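Local coordinates for protein trichothecene 3-O-acetyltransferase (Gibberella zeae, PDB 2RKT) that transfers, as a BAHD-superfamily enzyme, an acetyl group from acetyl-CoA to the 3-hydroxyl of trichothecene mycotoxins such as deoxynivalenol, at residues Ala175-Pro180 against Asp388-Leu393; Asp81-Val86 against Pro136-Gln141; Ile196-Glu201 against Arg347-Ala352. All blocks are in the same frame, centred on the assembly; numbering follows the deposited sequence.

How the contacts relate
Contacts 1 and 2 belong to the N-terminal half of the BAHD fold, with centres about 17 Å apart on the same side of the chain's centre, whereas contact 3 lies about 36 and 32 Å from them, centre to centre. Contact 2 closes first along the chain, joining strands 85-89 and 138-145 at one margin of a five-stranded sheet. Helix 162-176 packs on that sheet and ends in contact 1, where it meets the loop of 388-393. Contact 3 falls within the sequence spanned by contact 1 and fastens the long loop after helix 183-190 to helix 342-356. Contact 1 thus returns a late part of the chain to the N-terminal half.

Contact 1: residues Ala175-Pro180 against Asp388-Leu393; sequences ACRNDP and DYDFGL
Arg-177 and Asp-390 join the end of helix 162-176 to the Asp-Phe-Gly turn that opens the DFGLG sequence, which probably corresponds to the DFGWG motif of BAHD acyltransferases, in the family a structural element rather than a catalytic one. The guanidinium takes the carboxylate side-on, one nitrogen to each oxygen: Arg-177 NE lies 2.8 Å from Asp-390 OD1, nearly in the guanidinium plane, and Arg-177 NH1 lies 2.9 Å from Asp-390 OD2, more tilted. Both oxygens offer their syn lone pairs, although the two flat groups are turned 33° against each other. The third nitrogen is also engaged, since Arg-177 NH2 reaches Asp-179 OD2 at 2.8 Å. The arginine therefore bridges two acids, an arrangement that would probably stabilise their negative charge.

Asp-390 is satisfied from several directions. On its anti side OD1 accepts from Gly-392 N at 3.0 Å, making an Asx turn, while OD2 has a second cationic partner in Lys-397, which also pairs with Asp-388. Asp-390 CG sits between the backbone N and the carbonyl carbon (chi1 52°), which folds the carboxylate back over its own turn. That turn, of type I', is closed by Leu-393 N bonding to Asp-390 O. Phe-391 N is bound by Ser-173 OG of the helix, and the Phe-391 ring is buried against Leu-26, Leu-151 and Ile-169, with Cys-176 SG at its edge.

Gly-392 lets the backbones come close, the CA atoms of Arg-177 and Gly-392 being 3.9 Å apart. Beside it, Arg-177 CB rests 3.5 Å from Gly-392 N, the same nitrogen that donates to Asp-390 OD1.

Contact 2: residues Asp81-Val86 against Pro136-Gln141; sequences DVPRVV and PVILLQ
Pro-83 and Ile-138 lie side by side and point the same way, Pro-83 CB resting 3.7 Å from Ile-138 CG2. The same proline carbon also meets the end of Leu-140, 3.9 Å from its CD1. Further along, Val-85 and Leu-140 cross at a slant: with Val-85 CG1 anti to the backbone N (chi1 -156°), that methyl is brought to 4.1 Å from Leu-140 CB. Pro-83, Val-85, Ile-138 and Leu-140 form an apolar layer beneath helices 36-53 and 162-176, where Leu-47 touches both Val-85 and Leu-140.

Strands 85-89 and 138-145 run parallel here, 85-89 being an outermost strand of the five-stranded mixed sheet in the N-terminal half of the BAHD fold. Leu-140 holds the pairing with both its N-H and its carbonyl: Leu-140 N donates to Arg-84 O at 3.1 Å, and Leu-140 O accepts from Val-86 N at 3.0 Å. One water donates to both Arg-84 O and Leu-140 O; a second accepts from Arg-84 N and donates to Ile-138 O.

Arg-84 and Leu-139 also point the same way, side by side, with Arg-84 CD 4.1 Å from Leu-139 CD2 and the guanidinium held by Glu-80. On the other face Val-86 and Gln-141 run alongside each other. Gln-141 stays extended beyond CG, which lays its amide beside the valine, with Gln-141 OE1 3.7 Å from Val-86 CB, while NE2 donates to Asn-143.

Contact 3: residues Ile196-Glu201 against Arg347-Ala352; sequences IVPYLE and RTRGLA
Arg-349 starts from its helix with CG anti to the carbonyl carbon, runs straight to CD, then bends at chi3 (57°), bringing its guanidinium edge to the backbone of Pro-198 and Tyr-199. Two successive carbonyls are gripped there: Arg-349 NE is 2.6 Å from Pro-198 O, a short bond, and Arg-349 NH2 is 3.2 Å from Tyr-199 O. Both oxygens lie near the guanidinium plane, yet each donor stands above the plane of the carbonyl it meets, 65° out for Tyr-199. Leu-200 comes over one face instead, Leu-200 CD2 lying 3.6 Å from Arg-349 CZ, over the centre of the guanidinium, while its other methyl, CD1, touches Gly-350 CA at 3.6 Å.

The carbonyls belong to the long loop between helix 183-190 and strand 230-237, consistent with the connection between the two halves of a BAHD fold. Here it runs across helix 342-356. A further tie comes from Thr-353, whose OG1 is hydrogen-bonded to both Leu-200 N and Arg-349 O.

Earlier in the loop, Val-197 CG1 stands anti to the backbone N (chi1 180°) and settles against the helix, 3.7 Å from Arg-349 CA and 3.8 Å from Ala-352 CB. Met-300 of helix 297-300 touches Val-197, Pro-198 and Arg-349. The Tyr-199 ring brings CE2 to 3.7 Å from Ala-352 O, stacks with His-356 and bonds through OH to Thr-10.

Contact 1: residues Ala175-Pro180 against Asp388-Leu393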
ATOM      1  N   ALA A 175       7.090 -13.551 -16.231  1.00 14.39           N
ATOM      2  CA  ALA A 175       8.521 -13.923 -16.453  1.00 15.15           C
ATOM      3  C   ALA A 175       8.890 -15.311 -15.922  1.00 16.23           C
ATOM      4  O   ALA A 175       9.447 -16.147 -16.650  1.00 16.94           O
ATOM      5  CB  ALA A 175       9.474 -12.825 -15.891  1.00 14.07           C
ATOM      6  N   CYS A 176       8.590 -15.555 -14.652  1.00 16.02           N
ATOM      7  CA  CYS A 176       8.850 -16.846 -14.022  1.00 15.70           C
ATOM      8  C   CYS A 176       8.071 -17.993 -14.647  1.00 16.02           C
ATOM      9  O   CYS A 176       8.529 -19.142 -14.638  1.00 15.88           O
ATOM     10  CB  CYS A 176       8.406 -16.757 -12.546  1.00 16.30           C
ATOM     11  SG  CYS A 176       9.386 -15.719 -11.496  1.00 14.41           S
ATOM     12  N   ARG A 177       6.856 -17.713 -15.142  1.00 15.97           N
ATOM     13  CA  ARG A 177       5.978 -18.781 -15.633  1.00 14.87           C
ATOM     14  C   ARG A 177       5.985 -18.971 -17.150  1.00 16.27           C
ATOM     15  O   ARG A 177       5.118 -19.701 -17.705  1.00 15.78           O
ATOM     16  CB  ARG A 177       4.551 -18.619 -15.070  1.00 15.73           C
ATOM     17  CG  ARG A 177       3.683 -17.559 -15.786  1.00 12.73           C
ATOM     18  CD  ARG A 177       2.639 -17.004 -14.842  1.00 12.09           C
ATOM     19  NE  ARG A 177       1.630 -18.006 -14.494  1.00 11.24           N
ATOM     20  CZ  ARG A 177       0.507 -18.254 -15.172  1.00  9.89           C
ATOM     21  NH1 ARG A 177      -0.325 -19.169 -14.713  1.00  9.57           N
ATOM     22  NH2 ARG A 177       0.183 -17.576 -16.270  1.00 15.48           N
ATOM     23  N   ASN A 178       6.975 -18.335 -17.796  1.00 17.03           N
ATOM     24  CA  ASN A 178       7.212 -18.381 -19.256  1.00 17.70           C
ATOM     25  C   ASN A 178       6.044 -17.857 -20.103  1.00 17.29           C
ATOM     26  O   ASN A 178       5.728 -18.391 -21.182  1.00 16.63           O
ATOM     27  CB  ASN A 178       7.654 -19.785 -19.721  1.00 19.36           C
ATOM     28  CG  ASN A 178       8.793 -20.360 -18.898  1.00 22.94           C
ATOM     29  OD1 ASN A 178       9.877 -19.799 -18.858  1.00 28.27           O
ATOM     30  ND2 ASN A 178       8.537 -21.492 -18.213  1.00 28.34           N
ATOM     31  N   ASP A 179       5.406 -16.789 -19.630  1.00 16.72           N
ATOM     32  CA  ASP A 179       4.323 -16.163 -20.412  1.00 15.94           C
ATOM     33  C   ASP A 179       5.036 -15.187 -21.327  1.00 16.03           C
ATOM     34  O   ASP A 179       6.094 -14.652 -20.961  1.00 14.09           O
ATOM     35  CB  ASP A 179       3.346 -15.381 -19.521  1.00 15.17           C
ATOM     36  CG  ASP A 179       2.343 -16.255 -18.805  1.00 18.65           C
ATOM     37  OD1 ASP A 179       1.934 -17.289 -19.343  1.00 17.06           O
ATOM     38  OD2 ASP A 179       1.911 -15.879 -17.693  1.00 18.06           O
ATOM     39  N   PRO A 180       4.424 -14.877 -22.480  1.00 15.99           N
ATOM     40  CA  PRO A 180       5.015 -13.792 -23.287  1.00 17.52           C
ATOM     41  C   PRO A 180       4.717 -12.421 -22.666  1.00 18.77           C
ATOM     42  O   PRO A 180       3.759 -12.306 -21.922  1.00 19.88           O
ATOM     43  CB  PRO A 180       4.350 -13.944 -24.669  1.00 17.59           C
ATOM     44  CG  PRO A 180       3.208 -14.956 -24.505  1.00 17.05           C
ATOM     45  CD  PRO A 180       3.158 -15.392 -23.024  1.00 16.40           C
ATOM     46  N   ASP A 388      -3.828 -13.816  -8.285  1.00 14.69           N
ATOM     47  CA  ASP A 388      -3.604 -14.673  -9.458  1.00 15.37           C
ATOM     48  C   ASP A 388      -2.148 -15.126  -9.707  1.00 15.38           C
ATOM     49  O   ASP A 388      -1.888 -15.891 -10.654  1.00 14.33           O
ATOM     50  CB  ASP A 388      -4.134 -13.988 -10.715  1.00 16.33           C
ATOM     51  CG  ASP A 388      -4.346 -14.970 -11.872  1.00 19.08           C
ATOM     52  OD1 ASP A 388      -4.920 -16.080 -11.640  1.00 17.13           O
ATOM     53  OD2 ASP A 388      -3.946 -14.586 -13.004  1.00 21.58           O
ATOM     54  N   TYR A 389      -1.191 -14.632  -8.915  1.00 15.69           N
ATOM     55  CA  TYR A 389       0.207 -14.884  -9.270  1.00 15.18           C
ATOM     56  C   TYR A 389       0.775 -16.148  -8.665  1.00 14.99           C
ATOM     57  O   TYR A 389       0.839 -16.288  -7.439  1.00 13.27           O
ATOM     58  CB  TYR A 389       1.098 -13.678  -9.003  1.00 15.08           C
ATOM     59  CG  TYR A 389       0.511 -12.380  -9.457  1.00 15.12           C
ATOM     60  CD1 TYR A 389       0.831 -11.185  -8.776  1.00 14.96           C
ATOM     61  CD2 TYR A 389      -0.332 -12.311 -10.579  1.00 14.30           C
ATOM     62  CE1 TYR A 389       0.305  -9.966  -9.173  1.00 14.04           C
ATOM     63  CE2 TYR A 389      -0.931 -11.092 -10.936  1.00 16.15           C
ATOM     64  CZ  TYR A 389      -0.579  -9.920 -10.240  1.00 16.00           C
ATOM     65  OH  TYR A 389      -1.150  -8.701 -10.559  1.00 16.42           O
ATOM     66  N   ASP A 390       1.160 -17.074  -9.534  1.00 14.37           N
ATOM     67  CA  ASP A 390       1.782 -18.345  -9.109  1.00 14.98           C
ATOM     68  C   ASP A 390       3.321 -18.354  -9.336  1.00 15.67           C
ATOM     69  O   ASP A 390       4.019 -19.190  -8.766  1.00 16.49           O
ATOM     70  CB  ASP A 390       1.085 -19.535  -9.791  1.00 14.25           C
ATOM     71  CG  ASP A 390       0.989 -19.371 -11.311  1.00 14.90           C
ATOM     72  OD1 ASP A 390       2.019 -19.034 -11.955  1.00 13.63           O
ATOM     73  OD2 ASP A 390      -0.138 -19.553 -11.866  1.00 12.72           O
ATOM     74  N   PHE A 391       3.829 -17.418 -10.157  1.00 15.82           N
ATOM     75  CA  PHE A 391       5.284 -17.322 -10.454  1.00 15.09           C
ATOM     76  C   PHE A 391       5.846 -18.629 -11.044  1.00 15.08           C
ATOM     77  O   PHE A 391       7.027 -18.908 -10.904  1.00 14.99           O
ATOM     78  CB  PHE A 391       6.130 -16.868  -9.240  1.00 14.08           C
ATOM     79  CG  PHE A 391       5.696 -15.530  -8.658  1.00 13.65           C
ATOM     80  CD1 PHE A 391       4.760 -15.493  -7.644  1.00 13.74           C
ATOM     81  CD2 PHE A 391       6.227 -14.331  -9.121  1.00 12.53           C
ATOM     82  CE1 PHE A 391       4.308 -14.283  -7.105  1.00 15.71           C
ATOM     83  CE2 PHE A 391       5.790 -13.095  -8.581  1.00 14.03           C
ATOM     84  CZ  PHE A 391       4.824 -13.086  -7.581  1.00 14.32           C
ATOM     85  N   GLY A 392       5.000 -19.404 -11.714  1.00 14.79           N
ATOM     86  CA  GLY A 392       5.446 -20.681 -12.319  1.00 14.06           C
ATOM     87  C   GLY A 392       6.025 -21.657 -11.304  1.00 14.46           C
ATOM     88  O   GLY A 392       6.739 -22.581 -11.684  1.00 14.64           O
ATOM     89  N   LEU A 393       5.696 -21.482 -10.014  1.00 14.73           N
ATOM     90  CA  LEU A 393       6.298 -22.320  -8.910  1.00 14.51           C
ATOM     91  C   LEU A 393       5.729 -23.716  -8.698  1.00 14.14           C
ATOM     92  O   LEU A 393       6.345 -24.561  -7.986  1.00 15.88           O
ATOM     93  CB  LEU A 393       6.335 -21.548  -7.581  1.00 14.60           C
ATOM     94  CG  LEU A 393       7.108 -20.210  -7.543  1.00 13.57           C
ATOM     95  CD1 LEU A 393       7.094 -19.576  -6.159  1.00 16.02           C
ATOM     96  CD2 LEU A 393       8.567 -20.341  -7.998  1.00 14.45           C
TER

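Contact 2: residues Asp81-Val86 against Pro136-Gln141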
ATOM      1  N   ASP A  81      22.907  -6.574 -11.094  1.00 21.67           N
ATOM      2  CA  ASP A  81      22.490  -7.206 -12.364  1.00 22.29           C
ATOM      3  C   ASP A  81      21.024  -7.607 -12.336  1.00 21.93           C
ATOM      4  O   ASP A  81      20.279  -7.322 -13.271  1.00 22.10           O
ATOM      5  CB  ASP A  81      23.380  -8.439 -12.726  1.00 23.02           C
ATOM      6  CG  ASP A  81      24.815  -8.062 -13.041  0.50 21.26           C
ATOM      7  OD1 ASP A  81      25.131  -6.860 -13.196  0.50 20.73           O
ATOM      8  OD2 ASP A  81      25.639  -8.995 -13.107  0.50 23.72           O
ATOM      9  N   VAL A  82      20.611  -8.246 -11.247  1.00 21.85           N
ATOM     10  CA  VAL A  82      19.222  -8.643 -11.058  1.00 21.53           C
ATOM     11  C   VAL A  82      18.760  -8.018  -9.744  1.00 21.54           C
ATOM     12  O   VAL A  82      19.606  -7.615  -8.928  1.00 21.47           O
ATOM     13  CB  VAL A  82      19.066 -10.187 -11.057  1.00 21.50           C
ATOM     14  CG1 VAL A  82      19.284 -10.765 -12.499  1.00 20.17           C
ATOM     15  CG2 VAL A  82      20.037 -10.845 -10.003  1.00 22.69           C
ATOM     16  N   PRO A  83      17.436  -7.936  -9.520  1.00 21.98           N
ATOM     17  CA  PRO A  83      16.980  -7.576  -8.156  1.00 22.28           C
ATOM     18  C   PRO A  83      17.389  -8.707  -7.209  1.00 22.66           C
ATOM     19  O   PRO A  83      17.366  -9.886  -7.603  1.00 22.44           O
ATOM     20  CB  PRO A  83      15.462  -7.554  -8.300  1.00 21.47           C
ATOM     21  CG  PRO A  83      15.259  -7.373  -9.800  1.00 22.98           C
ATOM     22  CD  PRO A  83      16.284  -8.211 -10.406  1.00 20.78           C
ATOM     23  N   ARG A  84      17.761  -8.348  -5.986  1.00 23.78           N
ATOM     24  CA  ARG A  84      18.184  -9.295  -4.941  0.50 23.91           C
ATOM     25  C   ARG A  84      16.981 -10.095  -4.381  1.00 24.02           C
ATOM     26  O   ARG A  84      15.976  -9.467  -3.948  1.00 23.28           O
ATOM     27  CB  ARG A  84      18.815  -8.514  -3.763  0.50 24.37           C
ATOM     28  CG  ARG A  84      19.948  -7.522  -4.109  0.50 24.74           C
ATOM     29  CD  ARG A  84      20.446  -6.734  -2.880  0.50 24.49           C
ATOM     30  NE  ARG A  84      21.850  -6.314  -2.999  0.50 25.06           N
ATOM     31  CZ  ARG A  84      22.535  -5.627  -2.077  0.50 24.42           C
ATOM     32  NH1 ARG A  84      21.956  -5.246  -0.946  0.50 23.77           N
ATOM     33  NH2 ARG A  84      23.806  -5.307  -2.298  0.50 24.01           N
ATOM     34  N   VAL A  85      17.092 -11.432  -4.342  1.00 23.13           N
ATOM     35  CA  VAL A  85      16.214 -12.291  -3.539  1.00 23.14           C
ATOM     36  C   VAL A  85      17.038 -12.791  -2.361  1.00 22.65           C
ATOM     37  O   VAL A  85      18.154 -13.280  -2.559  1.00 23.52           O
ATOM     38  CB  VAL A  85      15.781 -13.608  -4.222  1.00 24.15           C
ATOM     39  CG1 VAL A  85      14.452 -14.103  -3.603  1.00 22.51           C
ATOM     40  CG2 VAL A  85      15.719 -13.478  -5.699  1.00 24.03           C
ATOM     41  N   VAL A  86      16.496 -12.678  -1.159  1.00 19.82           N
ATOM     42  CA  VAL A  86      17.060 -13.322   0.029  1.00 19.18           C
ATOM     43  C   VAL A  86      16.258 -14.590   0.187  1.00 18.10           C
ATOM     44  O   VAL A  86      15.028 -14.559   0.099  1.00 17.99           O
ATOM     45  CB  VAL A  86      16.815 -12.471   1.294  1.00 18.99           C
ATOM     46  CG1 VAL A  86      17.372 -13.166   2.573  1.00 19.30           C
ATOM     47  CG2 VAL A  86      17.377 -11.080   1.123  1.00 20.08           C
ATOM     48  N   PRO A 136      17.311  -0.045  -3.108  1.00 21.13           N
ATOM     49  CA  PRO A 136      16.904  -0.774  -4.321  1.00 20.11           C
ATOM     50  C   PRO A 136      15.459  -0.529  -4.701  1.00 19.80           C
ATOM     51  O   PRO A 136      14.591  -0.416  -3.844  1.00 16.88           O
ATOM     52  CB  PRO A 136      17.064  -2.237  -3.917  1.00 20.82           C
ATOM     53  CG  PRO A 136      18.120  -2.164  -2.763  1.00 22.15           C
ATOM     54  CD  PRO A 136      17.761  -0.947  -2.036  1.00 20.70           C
ATOM     55  N   VAL A 137      15.209  -0.476  -6.002  1.00 18.23           N
ATOM     56  CA  VAL A 137      13.873  -0.336  -6.503  1.00 17.29           C
ATOM     57  C   VAL A 137      12.931  -1.406  -5.909  1.00 18.02           C
ATOM     58  O   VAL A 137      11.822  -1.108  -5.462  1.00 17.52           O
ATOM     59  CB  VAL A 137      13.903  -0.372  -8.080  1.00 17.11           C
ATOM     60  CG1 VAL A 137      12.518  -0.755  -8.687  1.00 16.89           C
ATOM     61  CG2 VAL A 137      14.400   0.967  -8.611  1.00 15.35           C
ATOM     62  N   ILE A 138      13.389  -2.641  -5.932  1.00 17.19           N
ATOM     63  CA  ILE A 138      12.599  -3.743  -5.505  1.00 18.70           C
ATOM     64  C   ILE A 138      13.518  -4.667  -4.754  1.00 18.33           C
ATOM     65  O   ILE A 138      14.683  -4.745  -5.081  1.00 19.71           O
ATOM     66  CB  ILE A 138      11.898  -4.321  -6.757  1.00 20.44           C
ATOM     67  CG1 ILE A 138      10.427  -4.503  -6.515  1.00 22.79           C
ATOM     68  CG2 ILE A 138      12.588  -5.482  -7.408  1.00 19.63           C
ATOM     69  CD1 ILE A 138       9.695  -3.896  -7.626  1.00 26.39           C
ATOM     70  N   LEU A 139      13.025  -5.285  -3.676  1.00 18.15           N
ATOM     71  CA  LEU A 139      13.746  -6.313  -2.912  1.00 17.73           C
ATOM     72  C   LEU A 139      12.773  -7.477  -2.697  1.00 17.37           C
ATOM     73  O   LEU A 139      11.605  -7.247  -2.499  1.00 17.86           O
ATOM     74  CB  LEU A 139      14.242  -5.773  -1.546  1.00 18.37           C
ATOM     75  CG  LEU A 139      15.390  -4.752  -1.460  1.00 21.14           C
ATOM     76  CD1 LEU A 139      15.677  -4.307  -0.019  1.00 21.23           C
ATOM     77  CD2 LEU A 139      16.667  -5.306  -2.055  1.00 25.85           C
ATOM     78  N   LEU A 140      13.238  -8.723  -2.784  1.00 15.68           N
ATOM     79  CA  LEU A 140      12.383  -9.889  -2.629  1.00 15.40           C
ATOM     80  C   LEU A 140      12.931 -10.806  -1.539  1.00 15.27           C
ATOM     81  O   LEU A 140      14.141 -10.764  -1.257  1.00 15.94           O
ATOM     82  CB  LEU A 140      12.289 -10.675  -3.945  1.00 16.16           C
ATOM     83  CG  LEU A 140      11.803  -9.670  -5.008  1.00 17.46           C
ATOM     84  CD1 LEU A 140      12.843  -9.424  -6.102  1.00 17.49           C
ATOM     85  CD2 LEU A 140      10.414  -9.986  -5.480  1.00 14.99           C
ATOM     86  N   GLN A 141      12.042 -11.576  -0.904  1.00 14.63           N
ATOM     87  CA  GLN A 141      12.452 -12.589   0.073  1.00 14.72           C
ATOM     88  C   GLN A 141      11.584 -13.812  -0.059  1.00 14.46           C
ATOM     89  O   GLN A 141      10.355 -13.710  -0.050  1.00 13.44           O
ATOM     90  CB  GLN A 141      12.428 -12.049   1.515  1.00 14.91           C
ATOM     91  CG  GLN A 141      13.088 -12.958   2.565  1.00 14.70           C
ATOM     92  CD  GLN A 141      13.555 -12.152   3.751  1.00 14.60           C
ATOM     93  OE1 GLN A 141      14.270 -11.161   3.593  1.00 18.28           O
ATOM     94  NE2 GLN A 141      13.115 -12.539   4.953  1.00 16.13           N
TER
HETATM   95  O   HOH W   1      17.345  -5.426  -5.566  1.00 22.06           O
HETATM   96  O   HOH W   2      16.199  -8.885  -1.118  1.00 26.66           O

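Contact 3: residues Ile196-Glu201 against Arg347-Ala352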
ATOM      1  N   ILE A 196       4.718  12.486 -17.160  1.00 22.22           N
ATOM      2  CA  ILE A 196       3.471  11.747 -17.298  1.00 21.31           C
ATOM      3  C   ILE A 196       2.270  12.494 -16.717  1.00 22.35           C
ATOM      4  O   ILE A 196       1.122  12.172 -17.035  1.00 22.85           O
ATOM      5  CB  ILE A 196       3.571  10.329 -16.704  1.00 21.51           C
ATOM      6  CG1 ILE A 196       2.609   9.395 -17.444  1.00 20.07           C
ATOM      7  CG2 ILE A 196       3.455  10.354 -15.153  1.00 17.93           C
ATOM      8  CD1 ILE A 196       2.851   7.930 -17.190  1.00 15.99           C
ATOM      9  N   VAL A 197       2.525  13.483 -15.865  1.00 22.24           N
ATOM     10  CA  VAL A 197       1.423  14.361 -15.423  1.00 23.41           C
ATOM     11  C   VAL A 197       1.637  15.762 -16.028  1.00 23.99           C
ATOM     12  O   VAL A 197       2.583  16.446 -15.635  1.00 23.75           O
ATOM     13  CB  VAL A 197       1.296  14.449 -13.848  1.00 22.71           C
ATOM     14  CG1 VAL A 197       0.148  15.378 -13.484  1.00 22.69           C
ATOM     15  CG2 VAL A 197       1.086  13.068 -13.223  1.00 21.76           C
ATOM     16  N   PRO A 198       0.808  16.157 -17.022  1.00 24.65           N
ATOM     17  CA  PRO A 198       0.980  17.498 -17.622  1.00 25.84           C
ATOM     18  C   PRO A 198       0.726  18.606 -16.573  1.00 26.31           C
ATOM     19  O   PRO A 198      -0.283  18.586 -15.880  1.00 26.61           O
ATOM     20  CB  PRO A 198      -0.080  17.561 -18.724  1.00 25.06           C
ATOM     21  CG  PRO A 198      -0.594  16.217 -18.875  1.00 27.20           C
ATOM     22  CD  PRO A 198      -0.300  15.418 -17.632  1.00 24.12           C
ATOM     23  N   TYR A 199       1.668  19.527 -16.473  1.00 27.37           N
ATOM     24  CA  TYR A 199       1.681  20.573 -15.475  1.00 28.17           C
ATOM     25  C   TYR A 199       0.743  21.667 -15.870  1.00 29.25           C
ATOM     26  O   TYR A 199       0.459  21.841 -17.034  1.00 29.88           O
ATOM     27  CB  TYR A 199       3.077  21.174 -15.385  1.00 27.77           C
ATOM     28  CG  TYR A 199       4.140  20.231 -14.852  1.00 27.75           C
ATOM     29  CD1 TYR A 199       5.381  20.112 -15.488  1.00 25.93           C
ATOM     30  CD2 TYR A 199       3.907  19.456 -13.702  1.00 25.78           C
ATOM     31  CE1 TYR A 199       6.370  19.237 -14.969  1.00 29.02           C
ATOM     32  CE2 TYR A 199       4.868  18.604 -13.192  1.00 27.43           C
ATOM     33  CZ  TYR A 199       6.089  18.484 -13.825  1.00 27.01           C
ATOM     34  OH  TYR A 199       7.031  17.629 -13.277  1.00 27.39           O
ATOM     35  N   LEU A 200       0.274  22.424 -14.888  1.00 31.01           N
ATOM     36  CA  LEU A 200      -0.627  23.540 -15.137  1.00 31.76           C
ATOM     37  C   LEU A 200       0.243  24.770 -15.361  1.00 33.07           C
ATOM     38  O   LEU A 200       1.275  24.944 -14.701  1.00 32.79           O
ATOM     39  CB  LEU A 200      -1.601  23.734 -13.972  1.00 31.17           C
ATOM     40  CG  LEU A 200      -2.569  22.611 -13.542  1.00 30.89           C
ATOM     41  CD1 LEU A 200      -3.200  22.944 -12.206  1.00 31.21           C
ATOM     42  CD2 LEU A 200      -3.676  22.324 -14.526  1.00 29.29           C
ATOM     43  N   GLU A 201      -0.150  25.602 -16.327  1.00 34.99           N
ATOM     44  CA  GLU A 201       0.617  26.812 -16.675  1.00 36.53           C
ATOM     45  C   GLU A 201       0.314  27.927 -15.666  1.00 37.12           C
ATOM     46  O   GLU A 201      -0.839  28.148 -15.316  1.00 37.73           O
ATOM     47  CB  GLU A 201       0.304  27.255 -18.119  1.00 36.99           C
ATOM     48  N   ARG A 347      -6.928  17.947  -9.817  1.00 22.89           N
ATOM     49  CA  ARG A 347      -6.276  18.033  -8.504  1.00 22.48           C
ATOM     50  C   ARG A 347      -4.827  17.510  -8.529  1.00 21.11           C
ATOM     51  O   ARG A 347      -3.941  18.111  -7.953  1.00 21.66           O
ATOM     52  CB  ARG A 347      -7.133  17.322  -7.439  1.00 21.96           C
ATOM     53  CG  ARG A 347      -8.396  18.108  -6.999  1.00 23.71           C
ATOM     54  CD  ARG A 347      -9.295  17.297  -6.037  1.00 23.03           C
ATOM     55  NE  ARG A 347      -8.560  17.034  -4.817  1.00 22.81           N
ATOM     56  CZ  ARG A 347      -8.151  15.835  -4.405  1.00 22.29           C
ATOM     57  NH1 ARG A 347      -8.463  14.753  -5.083  1.00 22.49           N
ATOM     58  NH2 ARG A 347      -7.426  15.735  -3.294  1.00 22.39           N
ATOM     59  N   THR A 348      -4.622  16.364  -9.183  1.00 21.11           N
ATOM     60  CA  THR A 348      -3.319  15.696  -9.279  1.00 19.90           C
ATOM     61  C   THR A 348      -2.353  16.485 -10.149  1.00 20.21           C
ATOM     62  O   THR A 348      -1.175  16.578  -9.828  1.00 20.15           O
ATOM     63  CB  THR A 348      -3.488  14.258  -9.883  1.00 19.19           C
ATOM     64  OG1 THR A 348      -4.540  13.587  -9.186  1.00 18.74           O
ATOM     65  CG2 THR A 348      -2.197  13.430  -9.784  1.00 19.13           C
ATOM     66  N   ARG A 349      -2.848  17.069 -11.244  1.00 21.45           N
ATOM     67  CA  ARG A 349      -2.015  18.014 -12.016  1.00 22.57           C
ATOM     68  C   ARG A 349      -1.561  19.201 -11.160  1.00 22.32           C
ATOM     69  O   ARG A 349      -0.373  19.558 -11.158  1.00 23.20           O
ATOM     70  CB  ARG A 349      -2.711  18.488 -13.310  1.00 22.87           C
ATOM     71  CG  ARG A 349      -2.997  17.379 -14.314  1.00 23.24           C
ATOM     72  CD  ARG A 349      -3.655  17.957 -15.603  1.00 24.55           C
ATOM     73  NE  ARG A 349      -2.837  18.998 -16.245  1.00 26.94           N
ATOM     74  CZ  ARG A 349      -3.299  19.868 -17.152  1.00 27.16           C
ATOM     75  NH1 ARG A 349      -4.590  19.859 -17.515  1.00 23.41           N
ATOM     76  NH2 ARG A 349      -2.473  20.759 -17.689  1.00 26.87           N
ATOM     77  N   GLY A 350      -2.488  19.789 -10.391  1.00 23.09           N
ATOM     78  CA  GLY A 350      -2.134  20.905  -9.482  1.00 22.15           C
ATOM     79  C   GLY A 350      -1.127  20.493  -8.426  1.00 21.51           C
ATOM     80  O   GLY A 350      -0.110  21.141  -8.230  1.00 21.51           O
ATOM     81  N   LEU A 351      -1.380  19.361  -7.774  1.00 21.26           N
ATOM     82  CA  LEU A 351      -0.374  18.796  -6.840  1.00 21.23           C
ATOM     83  C   LEU A 351       1.033  18.592  -7.468  1.00 21.11           C
ATOM     84  O   LEU A 351       2.033  19.048  -6.919  1.00 20.62           O
ATOM     85  CB  LEU A 351      -0.902  17.501  -6.194  1.00 20.74           C
ATOM     86  CG  LEU A 351       0.058  16.788  -5.227  1.00 20.52           C
ATOM     87  CD1 LEU A 351       0.605  17.698  -4.091  1.00 17.68           C
ATOM     88  CD2 LEU A 351      -0.653  15.582  -4.649  1.00 20.03           C
ATOM     89  N   ALA A 352       1.086  17.916  -8.612  1.00 21.91           N
ATOM     90  CA  ALA A 352       2.345  17.685  -9.347  1.00 22.66           C
ATOM     91  C   ALA A 352       3.028  19.015  -9.772  1.00 22.77           C
ATOM     92  O   ALA A 352       4.247  19.188  -9.640  1.00 22.63           O
ATOM     93  CB  ALA A 352       2.068  16.793 -10.560  1.00 22.23           C
TER